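Local coordinates for protein alanine racemase (Actinobacillus succinogenes, PDB 3C3K) that is of unknown function but has the two-lobed fold of the periplasmic binding protein-like family, at residues Asn20-Ala25 with Gly218-Asp223; Lys28-Thr33 with Lys245-Leu250; Glu35-Arg40 with Leu249-Ile254; Thr46-Ala51 with Leu134-Ala139; Ser75-Leu80 with Trp89-Glu94. All coordinates share one frame; numbering follows the deposited sequence.

Interaction 1: residues Asn20-Ala25 with Gly218-Asp223. With GOL (glycerol), chain E.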
# COMPACT_ATOMS: atom_id res chain seq x y z
N ASN B 20 3.36 -2.24 2.87
CA ASN B 20 4.12 -1.06 3.28
C ASN B 20 4.17 -0.04 2.15
O ASN B 20 4.69 -0.32 1.10
CB ASN B 20 5.52 -1.50 3.66
CG ASN B 20 6.35 -0.38 4.24
OD1 ASN B 20 5.88 0.75 4.37
ND2 ASN B 20 7.59 -0.70 4.61
N PRO B 21 3.57 1.15 2.33
CA PRO B 21 3.57 2.11 1.22
C PRO B 21 5.00 2.50 0.75
O PRO B 21 5.15 3.05 -0.34
CB PRO B 21 2.84 3.33 1.83
CG PRO B 21 2.96 3.04 3.40
CD PRO B 21 2.86 1.64 3.52
N PHE B 22 6.02 2.30 1.57
CA PHE B 22 7.40 2.56 1.13
C PHE B 22 7.76 1.57 0.02
O PHE B 22 8.36 1.91 -1.01
CB PHE B 22 8.38 2.37 2.31
CG PHE B 22 9.86 2.36 1.92
CD1 PHE B 22 10.54 3.55 1.72
CD2 PHE B 22 10.54 1.17 1.74
CE1 PHE B 22 11.88 3.56 1.39
CE2 PHE B 22 11.88 1.17 1.40
CZ PHE B 22 12.55 2.36 1.23
N CYS B 23 7.39 0.30 0.22
CA CYS B 23 7.63 -0.66 -0.87
C CYS B 23 6.98 -0.24 -2.14
O CYS B 23 7.60 -0.36 -3.16
CB CYS B 23 7.18 -2.04 -0.51
SG CYS B 23 8.14 -2.63 0.92
N ALA B 24 5.72 0.20 -2.11
CA ALA B 24 5.00 0.55 -3.31
C ALA B 24 5.70 1.68 -4.02
O ALA B 24 5.71 1.72 -5.24
CB ALA B 24 3.50 0.93 -2.97
N ALA B 25 6.24 2.62 -3.27
CA ALA B 25 6.97 3.74 -3.83
C ALA B 25 8.27 3.28 -4.43
O ALA B 25 8.65 3.75 -5.48
CB ALA B 25 7.27 4.85 -2.76
N GLY B 218 7.68 10.46 12.44
CA GLY B 218 7.65 9.17 11.71
C GLY B 218 8.87 8.88 10.83
O GLY B 218 9.98 9.35 11.09
N PHE B 219 8.70 8.05 9.81
CA PHE B 219 9.82 7.68 8.93
C PHE B 219 9.31 7.27 7.56
O PHE B 219 8.36 6.51 7.45
CB PHE B 219 10.67 6.60 9.57
CG PHE B 219 12.15 6.72 9.30
CD1 PHE B 219 12.66 6.40 8.04
CD2 PHE B 219 13.03 7.11 10.28
CE1 PHE B 219 14.03 6.51 7.76
CE2 PHE B 219 14.44 7.23 10.02
CZ PHE B 219 14.93 6.91 8.72
N ASP B 220 9.88 7.86 6.52
CA ASP B 220 9.70 7.46 5.10
C ASP B 220 9.13 8.54 4.22
O ASP B 220 9.48 8.64 3.06
CB ASP B 220 8.88 6.19 4.92
CG ASP B 220 9.64 4.92 5.30
OD1 ASP B 220 10.83 4.94 5.58
OD2 ASP B 220 9.01 3.88 5.30
N GLY B 221 8.18 9.30 4.73
CA GLY B 221 7.61 10.42 3.97
C GLY B 221 6.60 9.90 2.97
O GLY B 221 6.63 10.31 1.84
N VAL B 222 5.75 8.94 3.37
CA VAL B 222 4.68 8.39 2.51
C VAL B 222 3.40 9.25 2.67
O VAL B 222 3.39 10.15 3.50
CB VAL B 222 4.45 6.88 2.72
CG1 VAL B 222 5.65 6.10 2.20
CG2 VAL B 222 4.22 6.54 4.27
N ASP B 223 2.41 9.08 1.79
CA ASP B 223 1.22 9.97 1.81
C ASP B 223 0.49 10.05 3.15
O ASP B 223 -0.02 11.11 3.49
CB ASP B 223 0.17 9.57 0.78
CG ASP B 223 0.59 9.90 -0.61
OD1 ASP B 223 1.74 10.37 -0.80
OD2 ASP B 223 -0.23 9.65 -1.51
C1 GOL E . 13.06 1.02 4.88
O1 GOL E . 14.01 2.04 4.64
C2 GOL E . 11.74 1.71 5.20
O2 GOL E . 11.97 2.62 6.25
C3 GOL E . 10.61 0.71 5.47
O3 GOL E . 9.43 1.41 5.84
O HOH W 1 6.46 3.08 5.81
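In the cleft between the two lobes of this periplasmic binding protein-like fold, P21 and F22 at the start of helix 21-35 face V222 and D220 in the loop after strand 215-217. On one flank the contact is apolar: the side chains cross at about a right angle, CG of P21 lying 3.8 Å from CG2 of V222, while the other V222 methyl, CG1, lies near the backbone nitrogen of F22. On the other flank D220 takes over, its OD2 coming within 3.4 Å of F22 CB.

A glycerol, probably from the crystallisation liquor, is bound beside them. Its C2 sits over the centre of one face of the F22 ring. The D220 carboxylate holds it in a fork, accepting from O3 at OD2 and from O2 at OD1, and R142 and Q237 also bond the glycerol. N20 works in two directions: its OD1 caps the helix by accepting from F22 N, which lies above the amide plane, and a water bridges that OD1 to D220 OD2. With CG anti to the backbone N (chi1 -174°), the N20 amide reaches the glycerol, and its ND2 donates to O3 over 3.1 Å in a nearly straight bond (179°).

Interaction 2: residues Lys28-Thr33 with Lys245-Leu250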
# COMPACT_ATOMS: atom_id res chain seq x y z
N LYS B 28 7.38 1.50 -7.70
CA LYS B 28 7.08 2.44 -8.71
C LYS B 28 8.32 2.91 -9.50
O LYS B 28 8.29 3.02 -10.73
CB LYS B 28 6.33 3.65 -8.13
CG LYS B 28 5.74 4.54 -9.24
CD LYS B 28 4.95 5.77 -8.69
CE LYS B 28 4.54 6.78 -9.82
NZ LYS B 28 4.11 6.00 -11.03
N GLY B 29 9.40 3.23 -8.78
CA GLY B 29 10.62 3.71 -9.42
C GLY B 29 11.30 2.56 -10.15
O GLY B 29 11.83 2.73 -11.25
N ILE B 30 11.26 1.37 -9.56
CA ILE B 30 11.79 0.22 -10.25
C ILE B 30 11.12 0.12 -11.64
O ILE B 30 11.84 0.05 -12.67
CB ILE B 30 11.63 -1.09 -9.42
CG1 ILE B 30 12.67 -1.07 -8.30
CG2 ILE B 30 11.82 -2.30 -10.26
CD1 ILE B 30 12.43 -2.12 -7.18
N GLU B 31 9.77 0.14 -11.68
CA GLU B 31 9.01 -0.06 -12.91
C GLU B 31 9.33 1.03 -13.92
O GLU B 31 9.44 0.76 -15.10
CB GLU B 31 7.52 0.04 -12.63
CG GLU B 31 6.94 -1.07 -11.81
CD GLU B 31 5.50 -0.76 -11.32
OE1 GLU B 31 5.13 0.44 -11.12
OE2 GLU B 31 4.76 -1.74 -11.18
N LYS B 32 9.50 2.25 -13.45
CA LYS B 32 9.74 3.34 -14.39
C LYS B 32 11.02 3.10 -15.13
O LYS B 32 11.03 3.19 -16.32
CB LYS B 32 9.83 4.67 -13.68
CG LYS B 32 8.46 5.34 -13.52
CD LYS B 32 8.64 6.51 -12.59
CE LYS B 32 9.71 7.44 -13.22
NZ LYS B 32 9.69 8.79 -12.58
N THR B 33 12.10 2.80 -14.41
CA THR B 33 13.39 2.56 -15.09
C THR B 33 13.42 1.29 -15.87
O THR B 33 13.92 1.30 -16.98
CB THR B 33 14.59 2.79 -14.19
OG1 THR B 33 14.51 4.16 -13.74
CG2 THR B 33 15.91 2.61 -14.95
N LYS B 245 17.28 3.81 -9.13
CA LYS B 245 18.74 3.63 -9.03
C LYS B 245 19.04 2.16 -8.91
O LYS B 245 20.01 1.67 -9.50
CB LYS B 245 19.34 4.50 -7.88
CG LYS B 245 20.93 4.42 -7.71
CD LYS B 245 21.63 4.76 -9.04
CE LYS B 245 22.77 5.72 -8.89
NZ LYS B 245 23.21 6.26 -10.24
N ALA B 246 18.20 1.41 -8.16
CA ALA B 246 18.40 -0.02 -8.02
C ALA B 246 18.40 -0.66 -9.41
O ALA B 246 19.33 -1.36 -9.77
CB ALA B 246 17.39 -0.67 -7.02
N VAL B 247 17.44 -0.32 -10.24
CA VAL B 247 17.42 -0.80 -11.63
C VAL B 247 18.63 -0.43 -12.42
O VAL B 247 19.18 -1.31 -13.14
CB VAL B 247 16.14 -0.38 -12.38
CG1 VAL B 247 16.20 -0.81 -13.87
CG2 VAL B 247 14.97 -0.99 -11.67
N SER B 248 19.04 0.83 -12.32
CA SER B 248 20.26 1.30 -12.93
C SER B 248 21.49 0.48 -12.58
O SER B 248 22.32 0.22 -13.47
CB SER B 248 20.54 2.76 -12.60
OG SER B 248 19.79 3.51 -13.54
N LEU B 249 21.58 0.09 -11.31
CA LEU B 249 22.68 -0.75 -10.85
C LEU B 249 22.54 -2.16 -11.40
O LEU B 249 23.59 -2.84 -11.71
CB LEU B 249 22.79 -0.73 -9.31
CG LEU B 249 23.08 0.61 -8.58
CD1 LEU B 249 23.12 0.41 -7.03
CD2 LEU B 249 24.38 1.14 -9.08
N LEU B 250 21.31 -2.64 -11.51
CA LEU B 250 21.04 -3.97 -12.03
C LEU B 250 21.39 -4.01 -13.50
O LEU B 250 21.86 -5.01 -14.00
CB LEU B 250 19.56 -4.39 -11.87
CG LEU B 250 19.33 -5.90 -11.95
CD1 LEU B 250 19.80 -6.51 -10.64
CD2 LEU B 250 17.84 -6.22 -12.15
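Two helices packed on the same side of the six-stranded parallel sheet meet where V247 of helix 239-254 packs against I30 and T33 of helix 21-35. The short segments run in roughly the same direction, their axes inclined by 46° and 8.4 Å apart at closest approach. The CA atoms of I30 and V247 come within 5.9 Å of each other.

V247 divides its two methyls between the partners. CG1, anti to the backbone N (chi1 175°), lies 3.6 Å from CG2 of T33, the two side chains passing alongside each other in opposite senses. CG2 turns instead to I30, meeting the CG2 methyl of that residue at 3.7 Å and pressing on its carbonyl oxygen, with V247 CG2 and I30 O 3.4 Å apart. T33 presents its methyl to V247 and points its hydroxyl elsewhere; the same methyl approaches OG of S248 more loosely, at 4.2 Å. No hydrogen bond crosses between the segments, so shape and apolar surface carry the contact.

Beneath the crossing, I69 of strand 68-70 touches I30, A246 and V247 and joins both helices to the sheet. Toward the outer side, K32 forms a salt bridge with E240, and M244 packs on T33. Helices laid obliquely against each other over a parallel sheet are typical of the layered alpha/beta lobes of periplasmic binding protein-like folds.

Interaction 3: residues Glu35-Arg40 with Leu249-Ile254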
# COMPACT_ATOMS: atom_id res chain seq x y z
N GLU B 35 10.98 -0.34 -17.38
CA GLU B 35 10.16 -0.44 -18.56
C GLU B 35 10.65 0.46 -19.71
O GLU B 35 10.19 0.30 -20.84
CB GLU B 35 8.69 -0.15 -18.25
CG GLU B 35 8.12 -1.08 -17.18
CD GLU B 35 6.59 -1.13 -17.10
OE1 GLU B 35 5.95 -0.08 -17.02
OE2 GLU B 35 6.03 -2.24 -17.06
N LYS B 36 11.59 1.37 -19.42
CA LYS B 36 12.32 2.15 -20.46
C LYS B 36 13.48 1.38 -21.06
O LYS B 36 14.08 1.82 -22.06
CB LYS B 36 12.95 3.41 -19.87
CG LYS B 36 11.93 4.49 -19.53
CD LYS B 36 11.21 5.11 -20.78
CE LYS B 36 10.27 6.24 -20.35
NZ LYS B 36 9.48 6.59 -21.59
N ASN B 37 13.82 0.28 -20.41
CA ASN B 37 14.94 -0.53 -20.79
C ASN B 37 14.57 -1.91 -21.25
O ASN B 37 15.45 -2.77 -21.29
CB ASN B 37 15.91 -0.59 -19.64
CG ASN B 37 16.68 0.69 -19.50
OD1 ASN B 37 17.64 0.91 -20.23
ND2 ASN B 37 16.27 1.55 -18.58
N GLY B 38 13.28 -2.13 -21.56
CA GLY B 38 12.85 -3.37 -22.18
C GLY B 38 12.58 -4.46 -21.15
O GLY B 38 12.65 -5.67 -21.44
N TYR B 39 12.26 -4.06 -19.94
CA TYR B 39 11.94 -5.06 -18.91
C TYR B 39 10.59 -4.80 -18.32
O TYR B 39 10.20 -3.65 -18.19
CB TYR B 39 12.99 -5.03 -17.81
CG TYR B 39 14.29 -5.61 -18.25
CD1 TYR B 39 14.54 -6.99 -18.13
CD2 TYR B 39 15.31 -4.81 -18.73
CE1 TYR B 39 15.71 -7.55 -18.56
CE2 TYR B 39 16.50 -5.38 -19.17
CZ TYR B 39 16.69 -6.75 -19.04
OH TYR B 39 17.87 -7.33 -19.44
N ARG B 40 9.89 -5.88 -17.97
CA ARG B 40 8.75 -5.84 -17.07
C ARG B 40 9.11 -6.52 -15.73
O ARG B 40 10.15 -7.18 -15.60
CB ARG B 40 7.55 -6.58 -17.70
CG ARG B 40 7.25 -6.18 -19.14
CD ARG B 40 6.72 -4.77 -19.13
NE ARG B 40 6.32 -4.33 -20.45
CZ ARG B 40 5.63 -3.23 -20.71
NH1 ARG B 40 5.27 -2.38 -19.75
NH2 ARG B 40 5.36 -2.95 -21.97
N LEU B 249 21.58 0.09 -11.31
CA LEU B 249 22.68 -0.75 -10.85
C LEU B 249 22.54 -2.16 -11.40
O LEU B 249 23.59 -2.84 -11.71
CB LEU B 249 22.79 -0.73 -9.31
CG LEU B 249 23.08 0.61 -8.58
CD1 LEU B 249 23.12 0.41 -7.03
CD2 LEU B 249 24.38 1.14 -9.08
N LEU B 250 21.31 -2.64 -11.51
CA LEU B 250 21.04 -3.97 -12.03
C LEU B 250 21.39 -4.01 -13.50
O LEU B 250 21.86 -5.01 -14.00
CB LEU B 250 19.56 -4.39 -11.87
CG LEU B 250 19.33 -5.90 -11.95
CD1 LEU B 250 19.80 -6.51 -10.64
CD2 LEU B 250 17.84 -6.22 -12.15
N LEU B 251 21.11 -2.92 -14.21
CA LEU B 251 21.47 -2.83 -15.64
C LEU B 251 22.99 -2.78 -15.91
O LEU B 251 23.46 -3.31 -16.91
CB LEU B 251 20.73 -1.67 -16.33
CG LEU B 251 19.19 -1.75 -16.45
CD1 LEU B 251 18.59 -0.36 -16.86
CD2 LEU B 251 18.65 -2.91 -17.34
N GLU B 252 23.78 -2.17 -15.04
CA GLU B 252 25.21 -2.24 -15.25
C GLU B 252 25.70 -3.67 -15.19
O GLU B 252 26.62 -4.03 -15.94
CB GLU B 252 25.98 -1.54 -14.15
CG GLU B 252 25.32 -0.36 -13.67
CD GLU B 252 26.11 0.86 -13.95
OE1 GLU B 252 26.30 1.60 -12.95
OE2 GLU B 252 26.53 1.05 -15.13
N GLN B 253 25.14 -4.46 -14.26
CA GLN B 253 25.46 -5.85 -14.17
C GLN B 253 25.03 -6.57 -15.43
O GLN B 253 25.82 -7.33 -15.99
CB GLN B 253 24.87 -6.48 -12.92
CG GLN B 253 25.53 -5.97 -11.69
CD GLN B 253 24.88 -6.42 -10.40
OE1 GLN B 253 24.95 -7.58 -10.03
NE2 GLN B 253 24.26 -5.48 -9.69
N ILE B 254 23.80 -6.36 -15.87
CA ILE B 254 23.30 -7.09 -17.05
C ILE B 254 24.10 -6.69 -18.30
O ILE B 254 24.46 -7.55 -19.12
CB ILE B 254 21.79 -6.80 -17.31
CG1 ILE B 254 20.90 -7.57 -16.35
CG2 ILE B 254 21.38 -7.08 -18.80
CD1 ILE B 254 19.58 -6.88 -16.05
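L251 on helix 239-254 is the centre of this contact, and its two methyls part to meet N37 of the turn before strand 39-45 and Y39, the first residue of that strand. CD1 presses against the carboxamide of N37, 3.4 Å from CG and 3.5 Å from ND2. CD2 reaches the Y39 ring obliquely, at 3.8 Å from CE2, as the leucine and tyrosine run alongside each other, pointing opposite ways. The N37 amide is held from its own side of the contact, since ND2 is hydrogen-bonded to the carbonyl of T33 in the last turn of helix 21-35.

Farther along the packing thins. I254 approaches the Y39 ring from the helix side and touches little more than its phenol end, with CG2 3.6 Å from OH and CD1 4.2 Å from CZ. Both residues are partly exposed, and the hydroxyl of Y39 finds its hydrogen bond with D66. G38 in the turn is exposed. Away from helix 239-254, toward the second subunit, E35 and R40 form a salt bridge within the segment, NH1 to OE2 at 2.8 Å; the carboxylate is approached from above its plane, whereas OE2 lies close to the plane of the guanidinium. E35 also forms a salt bridge with R52 of the second subunit, and R40 packs on S55 of that subunit.

Strand 39-45 is the outermost strand on its side of the six-stranded sheet, bonded through G38 and R40 to strand 9-15. Helix 239-254 lies over that sheet, with L250 on L11 and V90, and Q253 is hydrogen-bonded to the carbonyl of W89.

Interaction 4: residues Thr46-Ala51 with Leu134-Ala139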
# COMPACT_ATOMS: atom_id res chain seq x y z
N THR B 46 8.07 -11.45 -0.25
CA THR B 46 8.91 -12.47 0.43
C THR B 46 8.88 -12.24 1.93
O THR B 46 8.91 -13.18 2.74
CB THR B 46 10.40 -12.47 -0.13
OG1 THR B 46 10.85 -11.13 -0.27
CG2 THR B 46 10.46 -13.08 -1.48
N GLU B 47 8.84 -10.97 2.32
CA GLU B 47 8.86 -10.62 3.77
C GLU B 47 9.96 -11.28 4.57
O GLU B 47 9.72 -11.77 5.72
CB GLU B 47 7.53 -10.99 4.42
CG GLU B 47 6.35 -10.42 3.68
CD GLU B 47 5.04 -10.61 4.44
OE1 GLU B 47 4.29 -11.57 4.20
OE2 GLU B 47 4.76 -9.77 5.29
N SER B 48 11.14 -11.37 3.96
CA SER B 48 12.29 -12.00 4.56
C SER B 48 12.02 -13.37 5.14
O SER B 48 12.55 -13.76 6.19
CB SER B 48 12.90 -11.07 5.60
OG SER B 48 13.14 -9.80 4.99
N ASP B 49 11.16 -14.09 4.44
CA ASP B 49 10.82 -15.48 4.71
C ASP B 49 11.62 -16.29 3.74
O ASP B 49 11.45 -16.17 2.50
CB ASP B 49 9.33 -15.67 4.44
CG ASP B 49 8.87 -17.08 4.66
OD1 ASP B 49 9.67 -18.02 4.44
OD2 ASP B 49 7.69 -17.25 5.04
N LEU B 50 12.52 -17.10 4.28
CA LEU B 50 13.55 -17.75 3.47
C LEU B 50 12.96 -18.75 2.52
O LEU B 50 13.46 -18.88 1.38
CB LEU B 50 14.56 -18.43 4.36
CG LEU B 50 15.78 -19.00 3.70
CD1 LEU B 50 16.57 -17.92 3.02
CD2 LEU B 50 16.63 -19.66 4.83
N ALA B 51 11.87 -19.38 2.95
CA ALA B 51 11.24 -20.39 2.11
C ALA B 51 10.61 -19.70 0.91
O ALA B 51 10.73 -20.19 -0.21
CB ALA B 51 10.21 -21.18 2.88
N LEU B 134 13.09 -6.21 14.00
CA LEU B 134 14.54 -6.13 14.09
C LEU B 134 15.37 -7.06 13.19
O LEU B 134 16.57 -6.98 13.25
CB LEU B 134 15.00 -6.32 15.56
CG LEU B 134 14.85 -5.15 16.57
CD1 LEU B 134 15.41 -5.63 17.92
CD2 LEU B 134 15.58 -3.88 16.16
N ALA B 135 14.76 -7.97 12.42
CA ALA B 135 15.53 -8.75 11.45
C ALA B 135 16.14 -7.77 10.40
O ALA B 135 17.19 -8.04 9.85
CB ALA B 135 14.61 -9.82 10.73
N TYR B 136 15.50 -6.61 10.19
CA TYR B 136 16.03 -5.62 9.22
C TYR B 136 17.10 -4.73 9.80
O TYR B 136 16.94 -4.16 10.92
CB TYR B 136 14.92 -4.80 8.63
CG TYR B 136 13.94 -5.63 7.82
CD1 TYR B 136 12.90 -6.34 8.44
CD2 TYR B 136 14.05 -5.70 6.42
CE1 TYR B 136 12.03 -7.14 7.66
CE2 TYR B 136 13.16 -6.45 5.65
CZ TYR B 136 12.16 -7.16 6.26
OH TYR B 136 11.29 -7.92 5.47
N GLN B 137 18.21 -4.59 9.07
CA GLN B 137 19.33 -3.83 9.62
C GLN B 137 18.88 -2.38 9.76
O GLN B 137 19.25 -1.67 10.70
CB GLN B 137 20.63 -3.95 8.80
CG GLN B 137 21.85 -3.41 9.53
CD GLN B 137 23.13 -3.35 8.71
OE1 GLN B 137 24.09 -4.03 9.06
NE2 GLN B 137 23.18 -2.53 7.64
N TYR B 138 18.02 -1.92 8.87
CA TYR B 138 17.63 -0.55 9.09
C TYR B 138 16.87 -0.41 10.43
O TYR B 138 16.97 0.61 11.08
CB TYR B 138 16.84 0.05 7.95
CG TYR B 138 15.61 -0.72 7.51
CD1 TYR B 138 14.38 -0.62 8.20
CD2 TYR B 138 15.64 -1.45 6.31
CE1 TYR B 138 13.24 -1.34 7.72
CE2 TYR B 138 14.53 -2.14 5.85
CZ TYR B 138 13.34 -2.05 6.53
OH TYR B 138 12.27 -2.74 5.95
N ALA B 139 16.12 -1.42 10.85
CA ALA B 139 15.40 -1.24 12.11
C ALA B 139 16.39 -1.28 13.28
O ALA B 139 16.19 -0.59 14.31
CB ALA B 139 14.26 -2.26 12.29
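Y136 and S48 bury most of the surface in this small contact, and a single hydrogen bond between their hydroxyls joins the two lobes here. S48 OG donates to Y136 OH over 2.7 Å. The serine oxygen stands obliquely to the ring, also near CZ (3.1 Å) and CE2 (3.4 Å). S48 OG has a second partner in the backbone N-H of A73, so the hydroxyl is held from two directions. E47 adds a minor touch, its carbonyl carbon lying 3.7 Å from Y136 OH, while its carboxylate turns off to a salt bridge with R52.

Successive left-handed backbone conformations at E47 and S48 bring the serine round toward the tyrosine; the bend is closed by the bond from D49 N to T46 O, and D49 then caps helix 50-56. Y136 occupies the N-cap position of helix 137-152. Its CB rests over the centre of a face of the Y138 ring, 3.7 Å above the plane, and S16 and E94 also touch Y136.

Both segments run from the loop after a parallel strand into the first residues of a helix, one in each lobe. Such strand-to-helix loops facing each other are typical of the cleft rim in two-lobed binding-protein folds.

Interaction 5: residues Ser75-Leu80 with Trp89-Glu94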
# COMPACT_ATOMS: atom_id res chain seq x y z
N SER B 75 20.56 -9.89 6.38
CA SER B 75 21.10 -11.18 6.77
C SER B 75 20.66 -12.40 5.90
O SER B 75 21.16 -13.57 6.05
CB SER B 75 20.65 -11.45 8.18
OG SER B 75 19.25 -11.60 8.22
N GLU B 76 19.73 -12.12 4.98
CA GLU B 76 19.28 -13.12 4.03
C GLU B 76 20.28 -13.25 2.90
O GLU B 76 20.29 -14.26 2.23
CB GLU B 76 17.92 -12.71 3.45
CG GLU B 76 17.15 -13.89 2.81
CD GLU B 76 15.76 -13.53 2.32
OE1 GLU B 76 15.64 -12.55 1.50
OE2 GLU B 76 14.82 -14.27 2.70
N LEU B 77 21.07 -12.21 2.62
CA LEU B 77 21.98 -12.23 1.49
C LEU B 77 22.90 -13.45 1.50
O LEU B 77 22.93 -14.18 0.53
CB LEU B 77 22.75 -10.92 1.38
CG LEU B 77 22.37 -9.84 0.37
CD1 LEU B 77 20.97 -9.81 0.05
CD2 LEU B 77 22.90 -8.45 0.78
N PRO B 78 23.63 -13.70 2.63
CA PRO B 78 24.53 -14.88 2.64
C PRO B 78 23.79 -16.22 2.48
O PRO B 78 24.35 -17.15 1.92
CB PRO B 78 25.29 -14.75 3.98
CG PRO B 78 24.42 -13.93 4.82
CD PRO B 78 23.73 -12.94 3.90
N GLU B 79 22.52 -16.27 2.86
CA GLU B 79 21.71 -17.47 2.74
C GLU B 79 21.28 -17.75 1.28
O GLU B 79 20.85 -18.85 0.95
CB GLU B 79 20.48 -17.32 3.62
CG GLU B 79 20.81 -17.18 5.11
CD GLU B 79 19.57 -17.09 6.02
OE1 GLU B 79 19.57 -17.76 7.09
OE2 GLU B 79 18.61 -16.34 5.70
N LEU B 80 21.40 -16.76 0.41
CA LEU B 80 20.97 -16.88 -0.95
C LEU B 80 22.08 -16.79 -1.99
O LEU B 80 21.81 -16.93 -3.18
CB LEU B 80 19.91 -15.83 -1.29
CG LEU B 80 18.60 -15.78 -0.51
CD1 LEU B 80 17.77 -14.50 -0.96
CD2 LEU B 80 17.78 -17.09 -0.61
N TRP B 89 22.23 -8.67 -9.23
CA TRP B 89 21.65 -8.66 -7.87
C TRP B 89 21.91 -7.29 -7.27
O TRP B 89 23.03 -6.77 -7.33
CB TRP B 89 22.35 -9.77 -7.06
CG TRP B 89 21.81 -10.16 -5.73
CD1 TRP B 89 20.64 -9.80 -5.17
CD2 TRP B 89 22.42 -11.11 -4.84
NE1 TRP B 89 20.47 -10.44 -3.96
CE2 TRP B 89 21.57 -11.24 -3.73
CE3 TRP B 89 23.62 -11.84 -4.86
CZ2 TRP B 89 21.86 -12.10 -2.63
CZ3 TRP B 89 23.93 -12.71 -3.75
CH2 TRP B 89 23.04 -12.84 -2.67
N VAL B 90 20.87 -6.71 -6.66
CA VAL B 90 20.98 -5.40 -6.03
C VAL B 90 20.14 -5.43 -4.79
O VAL B 90 19.05 -5.96 -4.83
CB VAL B 90 20.45 -4.25 -6.90
CG1 VAL B 90 20.47 -2.95 -6.14
CG2 VAL B 90 21.29 -4.05 -8.18
N GLN B 91 20.63 -4.83 -3.71
CA GLN B 91 19.90 -4.74 -2.48
C GLN B 91 19.41 -3.33 -2.27
O GLN B 91 20.16 -2.36 -2.47
CB GLN B 91 20.74 -5.23 -1.30
CG GLN B 91 20.21 -4.67 0.09
CD GLN B 91 19.33 -5.72 0.75
OE1 GLN B 91 19.69 -6.89 0.76
NE2 GLN B 91 18.18 -5.32 1.29
N CYS B 92 18.14 -3.18 -1.93
CA CYS B 92 17.55 -1.86 -1.59
C CYS B 92 17.32 -1.71 -0.11
O CYS B 92 16.85 -2.63 0.55
CB CYS B 92 16.17 -1.71 -2.21
SG CYS B 92 16.10 -1.48 -3.96
N ALA B 93 17.58 -0.50 0.40
CA ALA B 93 17.14 -0.10 1.72
C ALA B 93 17.84 -0.77 2.86
O ALA B 93 17.50 -0.51 3.97
CB ALA B 93 15.62 -0.26 1.89
N GLU B 94 18.82 -1.60 2.59
CA GLU B 94 19.75 -2.07 3.63
C GLU B 94 21.17 -1.63 3.21
O GLU B 94 21.51 -1.63 2.04
CB GLU B 94 19.68 -3.59 3.80
CG GLU B 94 18.39 -4.13 4.39
CD GLU B 94 18.41 -4.14 5.90
OE1 GLU B 94 18.69 -3.07 6.49
OE2 GLU B 94 18.18 -5.22 6.49
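Strand 89-92 runs beneath the first turn of the weakly bonded helix 77-84, with the CA atoms of L77 and Q91 8.7 Å apart, at the heart of a beta-alpha-beta crossover. L77 does most of the work from the helix side, meeting both W89 and Q91, the two strand residues that point toward it.

The indole of W89 is carried toward the helix by a first torsion of -170°, CG lying anti to the backbone N. Its six-membered end is what touches: CZ2 lies 3.6 Å from L77 CD1, the leucine and tryptophan side chains sliding past each other in opposite senses. The carbonyl oxygen of L77 meets the ring at its edge and near its plane, 3.5 Å from CH2, where the weakly polar ring C-H can face it. L80 continues the apolar cover, its CB 4.4 Å from CZ2. The L77 side chain lies off the usual leucine rotamers (chi1 -102°), and its methyl positions are less certain.

A bend at chi2 turns the amide of Q91 forward along the strand, towards C92. NE2 donates to the carbonyl of C92 at 3.1 Å and also to that of D72, which together fix the rotation of the amide. OE1 is thereby left against the leucine, 3.3 Å from L77 CD1.

T70 of the adjoining strand 68-70 touches L77, W89 and Q91, and L50 of helix 50-56 packs on L80. V90 and C92 face the other side of the sheet, against helix 239-254.

Interactions 1 and 5 are buried, whereas 2, 3 and 4 are only partly so. Interactions 2 and 3 share L249 and L250 and lie about 7 Å apart between centres; both join helix 239-254 to the consecutive elements helix 21-35 and strand 39-45 by mainly apolar contact. Interaction 5 covers the other side of strand 89-92, V90 and C92 of which pack on that same helix. Interactions 1 and 4 join the two lobes: interaction 1 combines apolar packing with polar links through glycerol and water; interaction 4 rests on paired hydroxyls. E94 links interactions 4 and 5 through Q137 N, and F22 of interaction 1 packs on A93. Interactions 1 to 4 reach the second subunit; 5 does not.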